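Local coordinates for protein Lv-ranaspumin (Lv-RSN-1) (Leptodactylus vastus, PDB 4K82) that is a surfactant protein of the frog foam nest, where it probably acts at the air-water interface to form or stabilise the foam, at residues A[29-34]-A[133-138]; A[35-40]-A[108-113]; A[114-119]-A[203-208]; A[126-131]-A[164-169]. One frame throughout, in Å; residues are numbered along the deposited sequence. Where two conformers were deposited one is given.

In the fold
The four contacts tie together the middle of a single, mostly helical chain held by four disulfides. Contacts 1 and 2 share helix 29-42, their centres about 9 Å apart, and meet where Ala-34 CB rests 3.6 Å from Val-113 CG1. Contacts 2 and 3 share helix 107-121, with centres about 10 Å apart, and the Cys-38 to Cys-114 disulfide joins them directly. Helix 133-144, from contact 1, reaches contact 3 through Phe-137 and Leu-138 on Leu-206, and contact 4 through Phe-137 on Leu-166. Contact 4 lies furthest from the chain centre, about 17 Å from contact 2 between centres, yet Ile-129 still touches Val-35.

Contact 1. Residues A[29-34]-A[133-138]; sequences LLVELA and DLVKFL
Helices 29-42 and 133-144 come nearest at Glu-32 and Val-135, whose CA atoms are 6.9 Å apart, with no hydrogen bond between residues 29-34 and 133-138. This is side-chain packing within a mostly helical fold, and a small patch of it: 131 Å² is buried in all. Val-135 does the work for its helix, pointing one methyl, CG2, at two residues on successive positions of the other. Val-31 meets it with CG1, methyl to methyl at 3.9 Å, the two side chains slanting past one another. Glu-32 comes in roughly at a right angle and touches with its aliphatic part. Its CG lies anti to the carbonyl carbon (chi1 -67°), which lays the methylene against the valine while the carboxylate carries on to a salt bridge with Arg-64. That salt bridge probably eases the cost of placing the acid beside a buried valine. Behind the valine, Leu-134 and Phe-137 lean on Met-120 of helix 107-121, and Leu-138 packs on helix 196-212. The closest approach between the two segments is Glu-32 CG to Val-135 CG2, at 3.6 Å.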
loop_
_atom_site.group_PDB
_atom_site.type_symbol
_atom_site.label_atom_id
_atom_site.label_comp_id
_atom_site.label_asym_id
_atom_site.label_seq_id
_atom_site.Cartn_x
_atom_site.Cartn_y
_atom_site.Cartn_z
ATOM N N LEU A 29 -10.126 -3.602 0.276
ATOM C CA LEU A 29 -9.868 -4.005 -1.102
ATOM C C LEU A 29 -9.342 -2.881 -1.984
ATOM O O LEU A 29 -8.353 -3.075 -2.679
ATOM C CB LEU A 29 -11.105 -4.633 -1.733
ATOM C CG LEU A 29 -10.895 -5.195 -3.137
ATOM C CD1 LEU A 29 -9.788 -6.246 -3.138
ATOM C CD2 LEU A 29 -12.193 -5.782 -3.672
ATOM N N LEU A 30 -9.998 -1.722 -1.971
ATOM C CA LEU A 30 -9.574 -0.626 -2.850
ATOM C C LEU A 30 -8.128 -0.220 -2.559
ATOM O O LEU A 30 -7.312 -0.062 -3.475
ATOM C CB LEU A 30 -10.497 0.587 -2.727
ATOM C CG LEU A 30 -10.050 1.761 -3.613
ATOM C CD1 LEU A 30 -10.046 1.364 -5.085
ATOM C CD2 LEU A 30 -10.905 3.010 -3.387
ATOM N N VAL A 31 -7.810 -0.053 -1.282
ATOM C CA VAL A 31 -6.454 0.298 -0.870
ATOM C C VAL A 31 -5.444 -0.758 -1.313
ATOM O O VAL A 31 -4.392 -0.428 -1.872
ATOM C CB VAL A 31 -6.381 0.504 0.659
ATOM C CG1 VAL A 31 -4.932 0.530 1.140
ATOM C CG2 VAL A 31 -7.122 1.785 1.054
ATOM N N GLU A 32 -5.786 -2.036 -1.127
ATOM C CA GLU A 32 -4.869 -3.111 -1.474
ATOM C C GLU A 32 -4.640 -3.191 -2.982
ATOM O O GLU A 32 -3.522 -3.460 -3.434
ATOM C CB GLU A 32 -5.391 -4.448 -0.945
ATOM C CG GLU A 32 -5.400 -4.522 0.579
ATOM C CD GLU A 32 -5.948 -5.836 1.097
ATOM O OE1 GLU A 32 -7.066 -6.215 0.685
ATOM O OE2 GLU A 32 -5.259 -6.484 1.911
ATOM N N LEU A 33 -5.704 -2.972 -3.758
ATOM C CA LEU A 33 -5.585 -2.995 -5.208
ATOM C C LEU A 33 -4.735 -1.834 -5.685
ATOM O O LEU A 33 -3.956 -1.991 -6.627
ATOM C CB LEU A 33 -6.956 -2.948 -5.897
ATOM C CG LEU A 33 -7.800 -4.201 -5.686
ATOM C CD1 LEU A 33 -9.139 -4.039 -6.402
ATOM C CD2 LEU A 33 -7.059 -5.445 -6.177
ATOM N N ALA A 34 -4.894 -0.671 -5.053
ATOM C CA ALA A 34 -4.120 0.505 -5.442
ATOM C C ALA A 34 -2.633 0.232 -5.227
ATOM O O ALA A 34 -1.804 0.575 -6.062
ATOM C CB ALA A 34 -4.567 1.735 -4.652
ATOM N N ASP A 133 2.498 -6.359 3.479
ATOM C CA ASP A 133 2.753 -5.667 4.744
ATOM C C ASP A 133 2.411 -4.170 4.752
ATOM O O ASP A 133 2.354 -3.560 5.819
ATOM C CB ASP A 133 4.212 -5.857 5.177
ATOM C CG ASP A 133 4.475 -7.230 5.768
ATOM O OD1 ASP A 133 3.566 -8.083 5.720
ATOM O OD2 ASP A 133 5.594 -7.456 6.275
ATOM N N LEU A 134 2.191 -3.569 3.585
ATOM C CA LEU A 134 1.995 -2.115 3.545
ATOM C C LEU A 134 0.700 -1.671 4.232
ATOM O O LEU A 134 0.702 -0.729 5.031
ATOM C CB LEU A 134 2.070 -1.570 2.108
ATOM C CG LEU A 134 2.031 -0.035 1.998
ATOM C CD1 LEU A 134 3.021 0.615 2.952
ATOM C CD2 LEU A 134 2.323 0.412 0.565
ATOM N N VAL A 135 -0.401 -2.349 3.932
ATOM C CA VAL A 135 -1.678 -2.020 4.556
ATOM C C VAL A 135 -1.592 -2.189 6.077
ATOM O O VAL A 135 -2.147 -1.380 6.822
ATOM C CB VAL A 135 -2.839 -2.845 3.964
ATOM C CG1 VAL A 135 -4.152 -2.491 4.647
ATOM C CG2 VAL A 135 -2.939 -2.602 2.466
ATOM N N LYS A 136 -0.870 -3.219 6.520
ATOM C CA LYS A 136 -0.613 -3.466 7.947
ATOM C C LYS A 136 0.089 -2.277 8.605
ATOM O O LYS A 136 -0.197 -1.902 9.748
ATOM C CB LYS A 136 0.300 -4.681 8.109
ATOM C CG LYS A 136 -0.390 -6.004 8.369
ATOM C CD LYS A 136 0.619 -7.067 8.819
ATOM C CE LYS A 136 1.293 -6.708 10.149
ATOM N NZ LYS A 136 2.545 -5.902 9.998
ATOM N N PHE A 137 1.044 -1.715 7.875
ATOM C CA PHE A 137 1.813 -0.565 8.331
ATOM C C PHE A 137 0.902 0.650 8.496
ATOM O O PHE A 137 0.985 1.388 9.495
ATOM C CB PHE A 137 2.926 -0.313 7.306
ATOM C CG PHE A 137 3.766 0.912 7.571
ATOM C CD1 PHE A 137 4.475 1.060 8.749
ATOM C CD2 PHE A 137 3.894 1.886 6.596
ATOM C CE1 PHE A 137 5.264 2.178 8.970
ATOM C CE2 PHE A 137 4.689 3.001 6.802
ATOM C CZ PHE A 137 5.371 3.152 7.993
ATOM N N LEU A 138 0.017 0.852 7.528
ATOM C CA LEU A 138 -0.901 1.978 7.591
ATOM C C LEU A 138 -1.863 1.818 8.763
ATOM O O LEU A 138 -2.163 2.790 9.452
ATOM C CB LEU A 138 -1.665 2.146 6.278
ATOM C CG LEU A 138 -0.811 2.358 5.034
ATOM C CD1 LEU A 138 -1.720 2.404 3.819
ATOM C CD2 LEU A 138 -0.011 3.647 5.162
#

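Contact 2. Residues A[35-40]-A[108-113]; sequences VIICAY and TVFNAV
Val-35 and Val-113 mark the tight end of a buried helix-helix crossing, where helices 29-42 and 107-121 run at 47° to each other with their local axes 10.0 Å apart. Val-35 leaves its backbone pointing away from the other helix, yet its CG2, beside the backbone N, still reaches Val-113 CG1 at 3.7 Å. The two side chains cross at about a right angle, and the same Val-113 methyl lies 4.0 Å from Val-35 N. Ala-34, just before Val-35, and Val-31, a turn earlier, close in on Val-113 as well.

Between these two segments the contacts around Phe-110 are slightly longer, though its ring also packs on Leu-30 and Ala-34. With CG anti to the backbone N (chi1 -169°), the ring is carried across to the opposite helix, where Ile-37 CD1 meets its edge, near the ring plane, 4.1 Å from CE2. Ile-37 CG2 adds a second touch at CZ. Cys-38 comes at the ring obliquely: in one of its two conformers SG lies 4.9 Å from the Phe-110 ring centroid, a sulfur-aromatic contact that is correspondingly less certain. Tyr-97 also meets the ring, their planes about 25° apart. On the solvent side of helix 107-121, Thr-108 and Asn-111 are exposed and reach nothing on residues 35-40.

No hydrogen bond spans the segments. The hold is methyl, ring and sulfur contact, and the disulfide from Cys-38 to Cys-114, next after Val-113, adds a covalent clamp that should limit how far the helices can slide apart.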
loop_
_atom_site.group_PDB
_atom_site.type_symbol
_atom_site.label_atom_id
_atom_site.label_comp_id
_atom_site.label_asym_id
_atom_site.label_seq_id
_atom_site.Cartn_x
_atom_site.Cartn_y
_atom_site.Cartn_z
ATOM N N VAL A 35 -2.296 -0.394 -4.107
ATOM C CA VAL A 35 -0.912 -0.755 -3.832
ATOM C C VAL A 35 -0.349 -1.676 -4.907
ATOM O O VAL A 35 0.728 -1.429 -5.439
ATOM C CB VAL A 35 -0.777 -1.425 -2.459
ATOM C CG1 VAL A 35 0.624 -1.980 -2.275
ATOM C CG2 VAL A 35 -1.141 -0.435 -1.347
ATOM N N ILE A 36 -1.092 -2.726 -5.240
ATOM C CA ILE A 36 -0.657 -3.673 -6.260
ATOM C C ILE A 36 -0.497 -3.023 -7.628
ATOM O O ILE A 36 0.540 -3.167 -8.276
ATOM C CB ILE A 36 -1.643 -4.828 -6.344
ATOM C CG1 ILE A 36 -1.599 -5.605 -5.033
ATOM C CG2 ILE A 36 -1.303 -5.748 -7.522
ATOM C CD1 ILE A 36 -2.762 -6.577 -4.875
ATOM N N ILE A 37 -1.520 -2.288 -8.048
ATOM C CA ILE A 37 -1.485 -1.615 -9.339
ATOM C C ILE A 37 -0.330 -0.613 -9.419
ATOM O O ILE A 37 0.428 -0.580 -10.384
ATOM C CB ILE A 37 -2.825 -0.905 -9.616
ATOM C CG1 ILE A 37 -3.899 -1.950 -9.945
ATOM C CG2 ILE A 37 -2.689 0.046 -10.790
ATOM C CD1 ILE A 37 -5.319 -1.441 -9.736
ATOM N N CYS A 38 -0.163 0.187 -8.386
ATOM C CA CYS A 38 0.868 1.202 -8.458
ATOM C C CYS A 38 2.269 0.616 -8.296
ATOM O O CYS A 38 3.220 1.132 -8.862
ATOM C CB CYS A 38 0.559 2.343 -7.488
ATOM S SG CYS A 38 -0.968 3.172 -7.988
ATOM N N ALA A 39 2.393 -0.485 -7.558
ATOM C CA ALA A 39 3.681 -1.155 -7.456
ATOM C C ALA A 39 4.091 -1.680 -8.823
ATOM O O ALA A 39 5.226 -1.509 -9.264
ATOM C CB ALA A 39 3.613 -2.300 -6.449
ATOM N N TYR A 40 3.156 -2.335 -9.500
ATOM C CA TYR A 40 3.431 -2.820 -10.837
ATOM C C TYR A 40 3.828 -1.685 -11.783
ATOM O O TYR A 40 4.806 -1.801 -12.522
ATOM C CB TYR A 40 2.225 -3.598 -11.393
ATOM C CG TYR A 40 2.559 -4.287 -12.684
ATOM C CD1 TYR A 40 2.520 -3.595 -13.887
ATOM C CD2 TYR A 40 2.951 -5.615 -12.698
ATOM C CE1 TYR A 40 2.858 -4.216 -15.078
ATOM C CE2 TYR A 40 3.289 -6.243 -13.886
ATOM C CZ TYR A 40 3.245 -5.528 -15.068
ATOM O OH TYR A 40 3.579 -6.133 -16.265
ATOM N N THR A 108 -9.590 9.850 -5.079
ATOM C CA THR A 108 -8.819 10.579 -4.082
ATOM C C THR A 108 -8.062 9.603 -3.184
ATOM O O THR A 108 -6.881 9.798 -2.893
ATOM C CB THR A 108 -9.707 11.493 -3.227
ATOM O OG1 THR A 108 -10.350 12.451 -4.078
ATOM C CG2 THR A 108 -8.866 12.219 -2.189
ATOM N N VAL A 109 -8.751 8.548 -2.751
ATOM C CA VAL A 109 -8.124 7.506 -1.949
ATOM C C VAL A 109 -7.122 6.747 -2.806
ATOM O O VAL A 109 -5.973 6.551 -2.407
ATOM C CB VAL A 109 -9.166 6.529 -1.362
ATOM C CG1 VAL A 109 -8.486 5.288 -0.797
ATOM C CG2 VAL A 109 -9.990 7.219 -0.287
ATOM N N PHE A 110 -7.553 6.337 -3.997
ATOM C CA PHE A 110 -6.670 5.610 -4.901
ATOM C C PHE A 110 -5.358 6.351 -5.159
ATOM O O PHE A 110 -4.277 5.781 -5.024
ATOM C CB PHE A 110 -7.365 5.324 -6.235
ATOM C CG PHE A 110 -6.607 4.363 -7.109
ATOM C CD1 PHE A 110 -5.569 4.806 -7.913
ATOM C CD2 PHE A 110 -6.924 3.012 -7.114
ATOM C CE1 PHE A 110 -4.858 3.926 -8.708
ATOM C CE2 PHE A 110 -6.219 2.126 -7.920
ATOM C CZ PHE A 110 -5.189 2.585 -8.715
ATOM N N ASN A 111 -5.455 7.623 -5.523
ATOM C CA ASN A 111 -4.264 8.395 -5.855
ATOM C C ASN A 111 -3.363 8.646 -4.649
ATOM O O ASN A 111 -2.136 8.630 -4.773
ATOM C CB ASN A 111 -4.644 9.714 -6.537
ATOM C CG ASN A 111 -5.276 9.499 -7.899
ATOM O OD1 ASN A 111 -5.066 8.461 -8.530
ATOM N ND2 ASN A 111 -6.055 10.475 -8.361
ATOM N N ALA A 112 -3.970 8.852 -3.481
ATOM C CA ALA A 112 -3.203 9.065 -2.258
ATOM C C ALA A 112 -2.424 7.805 -1.903
ATOM O O ALA A 112 -1.266 7.869 -1.501
ATOM C CB ALA A 112 -4.120 9.465 -1.106
ATOM N N VAL A 113 -3.073 6.652 -2.046
ATOM C CA VAL A 113 -2.401 5.369 -1.814
ATOM C C VAL A 113 -1.300 5.137 -2.852
ATOM O O VAL A 113 -0.208 4.660 -2.530
ATOM C CB VAL A 113 -3.404 4.201 -1.853
ATOM C CG1 VAL A 113 -2.674 2.872 -1.790
ATOM C CG2 VAL A 113 -4.405 4.313 -0.701
#

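Contact 3. Residues A[114-119]-A[203-208]; sequences CDVTKK and ILVLCP
Val-116 and Val-205 lie at the centre of the crossing between helices 107-121 and 196-212, which run at 126° with local axes 10.3 Å apart in this helical fold.

Methyl contacts come first. Val-116 CG2 presses on Val-205 CG1 at 3.5 Å, the side chains sliding past each other in opposite senses. The other branch of Val-116, CG1, anti to the backbone N (chi1 162°), takes Leu-206 CD2 at 3.8 Å, so one valine fork straddles two consecutive residues. Leu-206 is further enclosed by Phe-137, Leu-138 and Leu-141 of helix 133-144.

The second kind is aliphatic lysine packing. Lys-119 slants across Val-205, its CD 3.9 Å from CG1 and its CE near CG2, before the chain bends at chi4 and takes NZ onward. Trimming Val-205 to an alanine would probably strip Val-116 CG2 and the Lys-119 methylenes of their partner and let the lysine chain swing more freely.

The backbone that presents Val-205 is irregular: residues 203-206 make a wider pi-type turn, and a kink follows where Pro-208 N has no bond to the turn before. Covalent linkage to the surroundings comes from Cys-207, tied by a disulfide to Cys-146.

With no hydrogen bond or charge pair joining the segments, the crossing depends on the fit of branched side chains, with a lysine stem roofing its outer edge.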
loop_
_atom_site.group_PDB
_atom_site.type_symbol
_atom_site.label_atom_id
_atom_site.label_comp_id
_atom_site.label_asym_id
_atom_site.label_seq_id
_atom_site.Cartn_x
_atom_site.Cartn_y
_atom_site.Cartn_z
ATOM N N CYS A 114 -1.582 5.506 -4.095
ATOM C CA CYS A 114 -0.624 5.340 -5.173
ATOM C C CYS A 114 0.635 6.165 -4.916
ATOM O O CYS A 114 1.757 5.678 -5.071
ATOM C CB CYS A 114 -1.276 5.761 -6.489
ATOM S SG CYS A 114 -0.477 5.129 -7.968
ATOM N N ASP A 115 0.445 7.416 -4.511
ATOM C CA ASP A 115 1.576 8.293 -4.208
ATOM C C ASP A 115 2.437 7.746 -3.062
ATOM O O ASP A 115 3.670 7.753 -3.143
ATOM C CB ASP A 115 1.103 9.721 -3.922
ATOM C CG ASP A 115 0.570 10.423 -5.172
ATOM O OD1 ASP A 115 0.770 9.899 -6.294
ATOM O OD2 ASP A 115 -0.048 11.501 -5.031
ATOM N N VAL A 116 1.788 7.247 -2.009
ATOM C CA VAL A 116 2.507 6.614 -0.915
ATOM C C VAL A 116 3.284 5.389 -1.374
ATOM O O VAL A 116 4.443 5.194 -0.998
ATOM C CB VAL A 116 1.551 6.228 0.230
ATOM C CG1 VAL A 116 2.197 5.196 1.147
ATOM C CG2 VAL A 116 1.138 7.471 1.004
ATOM N N THR A 117 2.648 4.569 -2.208
ATOM C CA THR A 117 3.291 3.371 -2.707
ATOM C C THR A 117 4.549 3.719 -3.497
ATOM O O THR A 117 5.575 3.045 -3.365
ATOM C CB THR A 117 2.309 2.522 -3.566
ATOM O OG1 THR A 117 1.191 2.129 -2.761
ATOM C CG2 THR A 117 2.986 1.271 -4.123
ATOM N N LYS A 118 4.474 4.787 -4.289
ATOM C CA LYS A 118 5.628 5.245 -5.047
ATOM C C LYS A 118 6.786 5.603 -4.123
ATOM O O LYS A 118 7.921 5.193 -4.354
ATOM C CB LYS A 118 5.259 6.435 -5.940
ATOM C CG LYS A 118 4.332 6.059 -7.081
ATOM C CD LYS A 118 3.737 7.298 -7.719
ATOM C CE LYS A 118 4.807 8.109 -8.407
ATOM N NZ LYS A 118 4.297 9.414 -8.918
ATOM N N LYS A 119 6.483 6.338 -3.059
ATOM C CA LYS A 119 7.494 6.726 -2.091
ATOM C C LYS A 119 8.109 5.529 -1.366
ATOM O O LYS A 119 9.314 5.491 -1.120
ATOM C CB LYS A 119 6.919 7.751 -1.115
ATOM C CG LYS A 119 6.759 9.126 -1.760
ATOM C CD LYS A 119 5.876 10.023 -0.924
ATOM C CE LYS A 119 5.444 11.257 -1.696
ATOM N NZ LYS A 119 6.602 12.144 -1.974
ATOM N N ILE A 203 4.690 12.980 8.641
ATOM C CA ILE A 203 3.840 14.149 8.823
ATOM C C ILE A 203 3.169 14.652 7.538
ATOM O O ILE A 203 1.986 15.000 7.546
ATOM C CB ILE A 203 4.634 15.280 9.510
ATOM C CG1 ILE A 203 5.054 14.831 10.917
ATOM C CG2 ILE A 203 3.830 16.577 9.538
ATOM C CD1 ILE A 203 6.184 15.647 11.531
ATOM N N LEU A 204 3.910 14.679 6.437
ATOM C CA LEU A 204 3.384 15.249 5.199
ATOM C C LEU A 204 2.597 14.253 4.353
ATOM O O LEU A 204 1.730 14.646 3.568
ATOM C CB LEU A 204 4.519 15.822 4.345
ATOM C CG LEU A 204 5.201 17.104 4.817
ATOM C CD1 LEU A 204 6.384 17.416 3.915
ATOM C CD2 LEU A 204 4.206 18.252 4.821
ATOM N N VAL A 205 2.900 12.970 4.514
ATOM C CA VAL A 205 2.419 11.951 3.588
ATOM C C VAL A 205 1.605 10.856 4.281
ATOM O O VAL A 205 0.415 10.666 4.004
ATOM C CB VAL A 205 3.605 11.320 2.825
ATOM C CG1 VAL A 205 3.118 10.284 1.860
ATOM C CG2 VAL A 205 4.412 12.408 2.073
ATOM N N LEU A 206 2.241 10.144 5.200
ATOM C CA LEU A 206 1.596 8.965 5.797
ATOM C C LEU A 206 0.419 9.296 6.723
ATOM O O LEU A 206 -0.659 8.689 6.626
ATOM C CB LEU A 206 2.627 8.095 6.516
ATOM C CG LEU A 206 3.649 7.411 5.604
ATOM C CD1 LEU A 206 4.768 6.792 6.431
ATOM C CD2 LEU A 206 2.962 6.354 4.726
ATOM N N CYS A 207 0.611 10.235 7.638
ATOM C CA CYS A 207 -0.484 10.569 8.547
ATOM C C CYS A 207 -1.714 11.143 7.820
ATOM O O CYS A 207 -2.841 10.780 8.133
ATOM C CB CYS A 207 -0.010 11.461 9.701
ATOM S SG CYS A 207 0.951 10.550 10.973
ATOM N N PRO A 208 -1.508 12.013 6.819
ATOM C CA PRO A 208 -2.697 12.449 6.079
ATOM C C PRO A 208 -3.384 11.301 5.333
ATOM O O PRO A 208 -4.609 11.287 5.234
ATOM C CB PRO A 208 -2.129 13.473 5.095
ATOM C CG PRO A 208 -0.939 14.021 5.796
ATOM C CD PRO A 208 -0.328 12.837 6.483
#

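Contact 4. Residues A[126-131]-A[164-169]; sequences LPKILQ and ERLPCV
Lys-128 reaches from the short helix 126-129 across to residues 165-168, and it supplies nearly everything the first segment gives to this surface contact. Arg-165 comes first, and it offers its backbone: Lys-128 NZ donates to Arg-165 O at 2.9 Å, with the C=O...N angle 145° and the donor tilted 32° from the carbonyl plane. That carbonyl belongs to the last, weakly bonded part of helix 152-165. The guanidinium of Arg-165 leads elsewhere, to a salt bridge with Asp-140.

Leu-166, which is buried, provides the apolar floor. Its CD1 meets Lys-128 CB at 3.5 Å and CG at 3.7 Å, the two side chains sliding past each other in opposite directions. Lys-128 bends at chi2 (-81°) and again at chi4, a crooked path that rides over this methyl before delivering NZ to the carbonyl. Beneath, Leu-166 also rests on Phe-137 and Met-120.

Pro-167 crosses the lysine at about a right angle, its CD 3.7 Å from NZ. At Cys-168, modelled in two conformers, SG in one of them lies 4.0 Å from Lys-128 CG. A water accepts from Lys-128 NZ at 3.1 Å and from Cys-168 N at 3.2 Å, bridging ammonium and backbone. A methionine in place of Lys-128 is likely to leave Arg-165 O without this donor and to break the water bridge.

Lysine-to-carbonyl bond and water bridge, beside the Cys-125 to Cys-168 disulfide, thus join helix 126-129 to the segment ending helix 152-165, in a disulfide-braced, mostly helical protein.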
loop_
_atom_site.group_PDB
_atom_site.type_symbol
_atom_site.label_atom_id
_atom_site.label_comp_id
_atom_site.label_asym_id
_atom_site.label_seq_id
_atom_site.Cartn_x
_atom_site.Cartn_y
_atom_site.Cartn_z
ATOM N N LEU A 126 9.799 -2.755 -1.776
ATOM C CA LEU A 126 9.090 -3.758 -2.571
ATOM C C LEU A 126 8.942 -5.149 -1.919
ATOM O O LEU A 126 7.833 -5.669 -1.856
ATOM C CB LEU A 126 9.683 -3.875 -3.979
ATOM C CG LEU A 126 9.000 -4.939 -4.825
ATOM C CD1 LEU A 126 7.592 -4.504 -5.186
ATOM C CD2 LEU A 126 9.821 -5.231 -6.066
ATOM N N PRO A 127 10.044 -5.753 -1.420
ATOM C CA PRO A 127 9.901 -7.081 -0.803
ATOM C C PRO A 127 8.834 -7.158 0.290
ATOM O O PRO A 127 8.230 -8.222 0.470
ATOM C CB PRO A 127 11.287 -7.336 -0.204
ATOM C CG PRO A 127 12.200 -6.565 -1.075
ATOM C CD PRO A 127 11.454 -5.320 -1.441
ATOM N N LYS A 128 8.602 -6.054 0.998
ATOM C CA LYS A 128 7.577 -6.016 2.039
ATOM C C LYS A 128 6.175 -5.688 1.499
ATOM O O LYS A 128 5.170 -6.165 2.033
ATOM C CB LYS A 128 7.980 -5.027 3.139
ATOM C CG LYS A 128 9.107 -5.518 4.056
ATOM C CD LYS A 128 8.585 -6.466 5.132
ATOM C CE LYS A 128 9.715 -7.129 5.915
ATOM N NZ LYS A 128 10.515 -6.166 6.725
ATOM N N ILE A 129 6.114 -4.865 0.453
ATOM C CA ILE A 129 4.874 -4.607 -0.276
ATOM C C ILE A 129 4.361 -5.941 -0.828
ATOM O O ILE A 129 3.154 -6.233 -0.788
ATOM C CB ILE A 129 5.117 -3.616 -1.441
ATOM C CG1 ILE A 129 5.246 -2.191 -0.908
ATOM C CG2 ILE A 129 3.998 -3.691 -2.467
ATOM C CD1 ILE A 129 5.678 -1.183 -1.961
ATOM N N LEU A 130 5.290 -6.755 -1.331
ATOM C CA LEU A 130 4.960 -8.086 -1.842
ATOM C C LEU A 130 4.385 -9.014 -0.779
ATOM O O LEU A 130 3.606 -9.917 -1.091
ATOM C CB LEU A 130 6.185 -8.749 -2.490
ATOM C CG LEU A 130 6.830 -8.012 -3.673
ATOM C CD1 LEU A 130 8.051 -8.772 -4.182
ATOM C CD2 LEU A 130 5.836 -7.758 -4.803
ATOM N N GLN A 131 4.773 -8.805 0.474
ATOM C CA GLN A 131 4.288 -9.642 1.563
ATOM C C GLN A 131 2.941 -9.164 2.072
ATOM O O GLN A 131 2.390 -9.729 3.018
ATOM C CB GLN A 131 5.296 -9.660 2.707
ATOM C CG GLN A 131 6.622 -10.307 2.354
ATOM C CD GLN A 131 7.718 -9.945 3.340
ATOM O OE1 GLN A 131 7.467 -9.272 4.339
ATOM N NE2 GLN A 131 8.940 -10.387 3.062
ATOM N N GLU A 164 10.613 -1.054 13.211
ATOM C CA GLU A 164 11.515 -2.189 13.322
ATOM C C GLU A 164 11.073 -3.347 12.424
ATOM O O GLU A 164 11.901 -4.131 11.958
ATOM C CB GLU A 164 11.649 -2.645 14.771
ATOM C CG GLU A 164 12.962 -3.349 15.016
ATOM C CD GLU A 164 13.170 -3.705 16.460
ATOM O OE1 GLU A 164 12.170 -4.026 17.136
ATOM O OE2 GLU A 164 14.337 -3.655 16.914
ATOM N N ARG A 165 9.771 -3.435 12.166
ATOM C CA ARG A 165 9.236 -4.476 11.289
ATOM C C ARG A 165 9.273 -4.065 9.819
ATOM O O ARG A 165 9.168 -4.905 8.923
ATOM C CB ARG A 165 7.810 -4.836 11.699
ATOM C CG ARG A 165 7.647 -5.135 13.179
ATOM C CD ARG A 165 6.189 -5.432 13.493
ATOM N NE ARG A 165 5.316 -4.468 12.828
ATOM C CZ ARG A 165 4.466 -3.660 13.455
ATOM N NH1 ARG A 165 4.347 -3.706 14.778
ATOM N NH2 ARG A 165 3.724 -2.815 12.754
ATOM N N LEU A 166 9.426 -2.771 9.566
ATOM C CA LEU A 166 9.544 -2.290 8.197
ATOM C C LEU A 166 10.766 -1.375 8.026
ATOM O O LEU A 166 10.610 -0.186 7.738
ATOM C CB LEU A 166 8.262 -1.559 7.787
ATOM C CG LEU A 166 8.063 -1.252 6.300
ATOM C CD1 LEU A 166 7.651 -2.490 5.528
ATOM C CD2 LEU A 166 7.044 -0.139 6.111
ATOM N N PRO A 167 11.985 -1.933 8.181
ATOM C CA PRO A 167 13.216 -1.130 8.217
ATOM C C PRO A 167 13.557 -0.445 6.899
ATOM O O PRO A 167 14.284 0.541 6.893
ATOM C CB PRO A 167 14.301 -2.154 8.575
ATOM C CG PRO A 167 13.745 -3.470 8.165
ATOM C CD PRO A 167 12.267 -3.366 8.396
ATOM N N CYS A 168 13.046 -0.977 5.796
ATOM C CA CYS A 168 13.244 -0.364 4.493
ATOM C C CYS A 168 12.813 1.113 4.457
ATOM O O CYS A 168 13.437 1.930 3.778
ATOM C CB CYS A 168 12.516 -1.182 3.420
ATOM S SG CYS A 168 10.967 -1.963 3.977
ATOM N N VAL A 169 11.768 1.459 5.208
ATOM C CA VAL A 169 11.267 2.835 5.225
ATOM C C VAL A 169 12.261 3.793 5.883
ATOM O O VAL A 169 12.204 5.003 5.660
ATOM C CB VAL A 169 9.878 2.953 5.891
ATOM C CG1 VAL A 169 10.019 3.213 7.371
ATOM C CG2 VAL A 169 9.083 4.071 5.254
HETATM O O HOH W 1 12.068 -3.937 5.218
#